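Local coordinates for DNA repair protein RAD14 (Saccharomyces cerevisiae, PDB 5A3D) that binds specifically to damaged, kinked DNA in nucleotide excision repair and is required for the incision step, at residues D48-L56 / R83-W94. Sequence-based numbering, arbitrary orientation.
Sequences DYFLTDPEL and RCEVEAFAFKKW. With nucleotides of chain C.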
loop_
_atom_site.group_PDB
_atom_site.type_symbol
_atom_site.label_atom_id
_atom_site.label_comp_id
_atom_site.label_asym_id
_atom_site.label_seq_id
_atom_site.Cartn_x
_atom_site.Cartn_y
_atom_site.Cartn_z
ATOM N N ASP B 48 -15.650 -12.170 6.138
ATOM C CA ASP B 48 -16.264 -13.480 5.962
ATOM C C ASP B 48 -15.336 -14.524 5.338
ATOM O O ASP B 48 -15.409 -15.704 5.684
ATOM C CB ASP B 48 -17.513 -13.394 5.084
ATOM C CG ASP B 48 -18.635 -12.598 5.729
ATOM O OD1 ASP B 48 -18.479 -12.182 6.920
ATOM O OD2 ASP B 48 -19.644 -12.339 4.974
ATOM N N TYR B 49 -14.476 -14.110 4.422
ATOM C CA TYR B 49 -13.693 -15.059 3.652
ATOM C C TYR B 49 -12.176 -14.926 3.802
ATOM O O TYR B 49 -11.405 -15.608 3.099
ATOM C CB TYR B 49 -14.097 -14.980 2.171
ATOM C CG TYR B 49 -15.504 -15.472 1.947
ATOM C CD1 TYR B 49 -15.803 -16.821 1.959
ATOM C CD2 TYR B 49 -16.530 -14.585 1.716
ATOM C CE1 TYR B 49 -17.100 -17.267 1.732
ATOM C CE2 TYR B 49 -17.844 -15.033 1.551
ATOM C CZ TYR B 49 -18.116 -16.356 1.511
ATOM O OH TYR B 49 -19.423 -16.837 1.309
ATOM N N PHE B 50 -11.780 -13.984 4.636
ATOM C CA PHE B 50 -10.390 -13.658 4.894
ATOM C C PHE B 50 -9.623 -13.317 3.633
ATOM O O PHE B 50 -8.466 -13.698 3.474
ATOM C CB PHE B 50 -9.770 -14.763 5.723
ATOM C CG PHE B 50 -10.594 -15.114 6.935
ATOM C CD1 PHE B 50 -10.855 -14.180 7.919
ATOM C CD2 PHE B 50 -11.131 -16.381 7.070
ATOM C CE1 PHE B 50 -11.624 -14.492 9.026
ATOM C CE2 PHE B 50 -11.906 -16.716 8.173
ATOM C CZ PHE B 50 -12.176 -15.747 9.145
ATOM N N LEU B 51 -10.261 -12.576 2.719
ATOM C CA LEU B 51 -9.580 -12.205 1.468
ATOM C C LEU B 51 -8.895 -10.914 1.741
ATOM O O LEU B 51 -9.386 -10.129 2.541
ATOM C CB LEU B 51 -10.544 -12.101 0.230
ATOM C CG LEU B 51 -11.285 -13.442 -0.016
ATOM C CD1 LEU B 51 -12.097 -13.331 -1.311
ATOM C CD2 LEU B 51 -10.420 -14.693 -0.036
ATOM N N THR B 52 -7.790 -10.666 1.046
ATOM C CA THR B 52 -7.015 -9.386 1.249
ATOM C C THR B 52 -7.276 -8.322 0.261
ATOM O O THR B 52 -7.883 -8.559 -0.781
ATOM C CB THR B 52 -5.516 -9.670 1.145
ATOM O OG1 THR B 52 -5.217 -10.037 -0.199
ATOM C CG2 THR B 52 -5.170 -10.775 2.030
ATOM N N ASP B 53 -6.787 -7.124 0.550
ATOM C CA ASP B 53 -6.879 -6.061 -0.438
ATOM C C ASP B 53 -6.287 -6.402 -1.770
ATOM O O ASP B 53 -6.970 -6.139 -2.755
ATOM C CB ASP B 53 -6.360 -4.675 0.038
ATOM C CG ASP B 53 -7.298 -3.991 0.926
ATOM O OD1 ASP B 53 -8.510 -4.057 0.711
ATOM O OD2 ASP B 53 -6.807 -3.352 1.895
ATOM N N PRO B 54 -5.065 -6.992 -1.836
ATOM C CA PRO B 54 -4.518 -7.320 -3.158
ATOM C C PRO B 54 -5.375 -8.277 -3.982
ATOM O O PRO B 54 -5.536 -8.089 -5.173
ATOM C CB PRO B 54 -3.147 -7.888 -2.847
ATOM C CG PRO B 54 -2.786 -7.196 -1.581
ATOM C CD PRO B 54 -4.035 -7.105 -0.790
ATOM N N GLU B 55 -6.017 -9.236 -3.335
ATOM C CA GLU B 55 -6.948 -10.123 -4.027
ATOM C C GLU B 55 -8.205 -9.413 -4.536
ATOM O O GLU B 55 -8.601 -9.488 -5.727
ATOM C CB GLU B 55 -7.298 -11.307 -3.112
ATOM C CG GLU B 55 -6.085 -12.201 -2.813
ATOM C CD GLU B 55 -6.176 -12.999 -1.507
ATOM O OE1 GLU B 55 -7.121 -12.833 -0.736
ATOM O OE2 GLU B 55 -5.244 -13.778 -1.186
ATOM N N LEU B 56 -8.825 -8.691 -3.638
ATOM C CA LEU B 56 -10.136 -8.085 -3.972
ATOM C C LEU B 56 -9.935 -6.943 -4.918
ATOM O O LEU B 56 -10.868 -6.590 -5.612
ATOM C CB LEU B 56 -10.798 -7.576 -2.715
ATOM C CG LEU B 56 -11.636 -8.389 -1.782
ATOM C CD1 LEU B 56 -12.320 -9.618 -2.339
ATOM C CD2 LEU B 56 -11.411 -8.346 -0.292
ATOM N N ARG B 83 -21.345 -13.506 -4.229
ATOM C CA ARG B 83 -20.953 -14.527 -3.302
ATOM C C ARG B 83 -20.308 -15.704 -4.020
ATOM O O ARG B 83 -19.293 -16.172 -3.552
ATOM C CB ARG B 83 -22.059 -14.971 -2.359
ATOM C CG ARG B 83 -21.477 -15.996 -1.412
ATOM C CD ARG B 83 -22.441 -16.530 -0.408
ATOM N NE ARG B 83 -23.152 -15.614 0.406
ATOM C CZ ARG B 83 -22.660 -15.098 1.516
ATOM N NH1 ARG B 83 -21.401 -15.390 1.867
ATOM N NH2 ARG B 83 -23.416 -14.292 2.267
ATOM N N CYS B 84 -20.884 -16.179 -5.128
ATOM C CA CYS B 84 -20.360 -17.423 -5.709
ATOM C C CYS B 84 -18.861 -17.264 -6.144
ATOM O O CYS B 84 -18.116 -18.190 -6.030
ATOM C CB CYS B 84 -21.251 -17.917 -6.849
ATOM S SG CYS B 84 -21.515 -16.770 -8.212
ATOM N N GLU B 85 -18.494 -16.098 -6.661
ATOM C CA GLU B 85 -17.064 -15.806 -7.033
ATOM C C GLU B 85 -16.121 -15.761 -5.844
ATOM O O GLU B 85 -15.053 -16.410 -5.782
ATOM C CB GLU B 85 -17.004 -14.479 -7.762
ATOM C CG GLU B 85 -17.458 -14.592 -9.172
ATOM C CD GLU B 85 -17.258 -13.316 -9.987
ATOM O OE1 GLU B 85 -16.550 -12.372 -9.552
ATOM O OE2 GLU B 85 -17.807 -13.313 -11.154
ATOM N N VAL B 86 -16.542 -14.958 -4.863
ATOM C CA VAL B 86 -15.856 -14.785 -3.578
ATOM C C VAL B 86 -15.588 -16.154 -2.894
ATOM O O VAL B 86 -14.476 -16.430 -2.456
ATOM C CB VAL B 86 -16.677 -13.838 -2.647
ATOM C CG1 VAL B 86 -15.938 -13.664 -1.338
ATOM C CG2 VAL B 86 -16.708 -12.467 -3.291
ATOM N N GLU B 87 -16.624 -16.948 -2.778
ATOM C CA GLU B 87 -16.536 -18.204 -2.098
ATOM C C GLU B 87 -15.631 -19.175 -2.855
ATOM O O GLU B 87 -14.847 -19.897 -2.269
ATOM C CB GLU B 87 -17.948 -18.764 -1.943
ATOM C CG GLU B 87 -17.992 -20.034 -1.210
ATOM C CD GLU B 87 -19.442 -20.454 -1.009
ATOM O OE1 GLU B 87 -20.003 -19.998 0.040
ATOM O OE2 GLU B 87 -19.938 -21.199 -1.905
ATOM N N ALA B 88 -15.776 -19.206 -4.164
ATOM C CA ALA B 88 -15.004 -20.135 -5.008
ATOM C C ALA B 88 -13.528 -19.864 -4.839
ATOM O O ALA B 88 -12.737 -20.789 -4.741
ATOM C CB ALA B 88 -15.401 -19.947 -6.458
ATOM N N PHE B 89 -13.136 -18.583 -4.830
ATOM C CA PHE B 89 -11.743 -18.178 -4.583
ATOM C C PHE B 89 -11.262 -18.500 -3.156
ATOM O O PHE B 89 -10.151 -18.983 -2.952
ATOM C CB PHE B 89 -11.577 -16.663 -4.868
ATOM C CG PHE B 89 -10.149 -16.196 -4.713
ATOM C CD1 PHE B 89 -9.224 -16.355 -5.777
ATOM C CD2 PHE B 89 -9.672 -15.778 -3.463
ATOM C CE1 PHE B 89 -7.902 -15.972 -5.621
ATOM C CE2 PHE B 89 -8.340 -15.430 -3.307
ATOM C CZ PHE B 89 -7.462 -15.532 -4.380
ATOM N N ALA B 90 -12.096 -18.182 -2.177
ATOM C CA ALA B 90 -11.812 -18.400 -0.799
ATOM C C ALA B 90 -11.588 -19.867 -0.448
ATOM O O ALA B 90 -10.677 -20.185 0.331
ATOM C CB ALA B 90 -12.932 -17.841 0.029
ATOM N N PHE B 91 -12.416 -20.736 -1.034
ATOM C CA PHE B 91 -12.311 -22.218 -0.887
ATOM C C PHE B 91 -11.011 -22.739 -1.501
ATOM O O PHE B 91 -10.423 -23.729 -1.031
ATOM C CB PHE B 91 -13.528 -22.941 -1.555
ATOM C CG PHE B 91 -14.820 -22.883 -0.758
ATOM C CD1 PHE B 91 -14.924 -22.178 0.415
ATOM C CD2 PHE B 91 -15.963 -23.516 -1.230
ATOM C CE1 PHE B 91 -16.132 -22.094 1.114
ATOM C CE2 PHE B 91 -17.163 -23.489 -0.525
ATOM C CZ PHE B 91 -17.242 -22.779 0.666
ATOM N N LYS B 92 -10.582 -22.112 -2.595
ATOM C CA LYS B 92 -9.283 -22.453 -3.192
ATOM C C LYS B 92 -8.117 -21.993 -2.276
ATOM O O LYS B 92 -7.123 -22.711 -2.082
ATOM C CB LYS B 92 -9.189 -21.871 -4.605
ATOM C CG LYS B 92 -7.795 -21.669 -5.182
ATOM C CD LYS B 92 -7.630 -20.296 -5.855
ATOM C CE LYS B 92 -7.032 -19.191 -4.940
ATOM N NZ LYS B 92 -5.520 -19.188 -4.769
ATOM N N LYS B 93 -8.235 -20.804 -1.719
ATOM C CA LYS B 93 -7.214 -20.265 -0.848
ATOM C C LYS B 93 -7.042 -21.004 0.468
ATOM O O LYS B 93 -5.931 -21.055 1.015
ATOM C CB LYS B 93 -7.483 -18.775 -0.566
ATOM C CG LYS B 93 -6.714 -18.124 0.568
ATOM C CD LYS B 93 -6.963 -16.624 0.619
ATOM C CE LYS B 93 -5.880 -15.879 1.373
ATOM N NZ LYS B 93 -6.159 -14.472 1.717
ATOM N N TRP B 94 -8.131 -21.522 1.000
ATOM C CA TRP B 94 -8.129 -21.956 2.354
ATOM C C TRP B 94 -8.257 -23.449 2.449
ATOM O O TRP B 94 -7.932 -23.978 3.485
ATOM C CB TRP B 94 -9.252 -21.299 3.167
ATOM C CG TRP B 94 -9.047 -19.828 3.384
ATOM C CD1 TRP B 94 -9.875 -18.838 2.994
ATOM C CD2 TRP B 94 -7.934 -19.197 4.024
ATOM N NE1 TRP B 94 -9.377 -17.618 3.380
ATOM C CE2 TRP B 94 -8.167 -17.809 3.988
ATOM C CE3 TRP B 94 -6.767 -19.668 4.608
ATOM C CZ2 TRP B 94 -7.280 -16.891 4.519
ATOM C CZ3 TRP B 94 -5.877 -18.770 5.128
ATOM C CH2 TRP B 94 -6.137 -17.388 5.082
ATOM P P DA C 6 0.862 -6.304 -1.638
ATOM O OP1 DA C 6 0.022 -6.235 -2.847
ATOM O OP2 DA C 6 0.638 -5.277 -0.569
ATOM O "O5'" DA C 6 0.780 -7.728 -0.935
ATOM C "C5'" DA C 6 1.255 -8.884 -1.657
ATOM C "C4'" DA C 6 1.842 -9.946 -0.749
ATOM O "O4'" DA C 6 3.029 -9.453 -0.077
ATOM C "C3'" DA C 6 0.922 -10.491 0.352
ATOM O "O3'" DA C 6 1.080 -11.928 0.485
ATOM C "C2'" DA C 6 1.381 -9.732 1.585
ATOM C "C1'" DA C 6 2.871 -9.534 1.334
ATOM N N9 DA C 6 3.430 -8.311 1.908
ATOM C C8 DA C 6 3.049 -7.026 1.611
ATOM N N7 DA C 6 3.750 -6.109 2.233
ATOM C C5 DA C 6 4.656 -6.838 2.991
ATOM C C6 DA C 6 5.676 -6.446 3.879
ATOM N N6 DA C 6 5.950 -5.174 4.177
ATOM N N1 DA C 6 6.390 -7.421 4.482
ATOM C C2 DA C 6 6.121 -8.697 4.173
ATOM N N3 DA C 6 5.189 -9.189 3.356
ATOM C C4 DA C 6 4.480 -8.196 2.792
#
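Y49 lies as a knob among R83, V86, E87 and A90 of helix 83-94, the tightly packed part of this contact. Its CD2 stands 3.2 Å from V86 CG1, and A90 CB lies beside the ring, both oblique to it. The phenol OH accepts from R83 NH1, almost in the guanidinium plane, but the 2.5 Å separation is too short to take at face value; R83 gets there because its chain, extended through CD, bends at chi3 (-54°). L51 carries the apolar layer onward: its CD2 meets the edge of the F89 ring, 3.7 Å from F89 CD2, while F62 makes an edge-to-face pair with F89.

Toward the more accessible end, contacts become polar. Helix 42-49 ends at Y49; F50, the next residue, leaves it with positive phi. Two consecutive carbonyls there receive side-chain donors: W94 NE1 reaches Y49 O at 2.9 Å (N-H...O 152°), and K93 NZ reaches F50 O at 3.0 Å in the carbonyl plane. The same ammonium bridges both syn lone pairs of E55, 3.1 Å from OE1 and from OE2. T52 N donates to E55 OE1 from above the carboxylate plane, giving that oxygen two donors, and E55 N donates weakly to T52 OG1, closing a capping box on helix 53-56. Beyond it, P54 CG lies 3.2 Å from OP1 of DA6 of chain C, and T52 packs on another DNA phosphate.

Within RAD14's C-terminal DNA-binding domain, away from the zinc site, K93 thus ties the turn after helix 42-49 to the cap of the DNA-facing helix 53-56, and its charge would probably stabilise ionised E55.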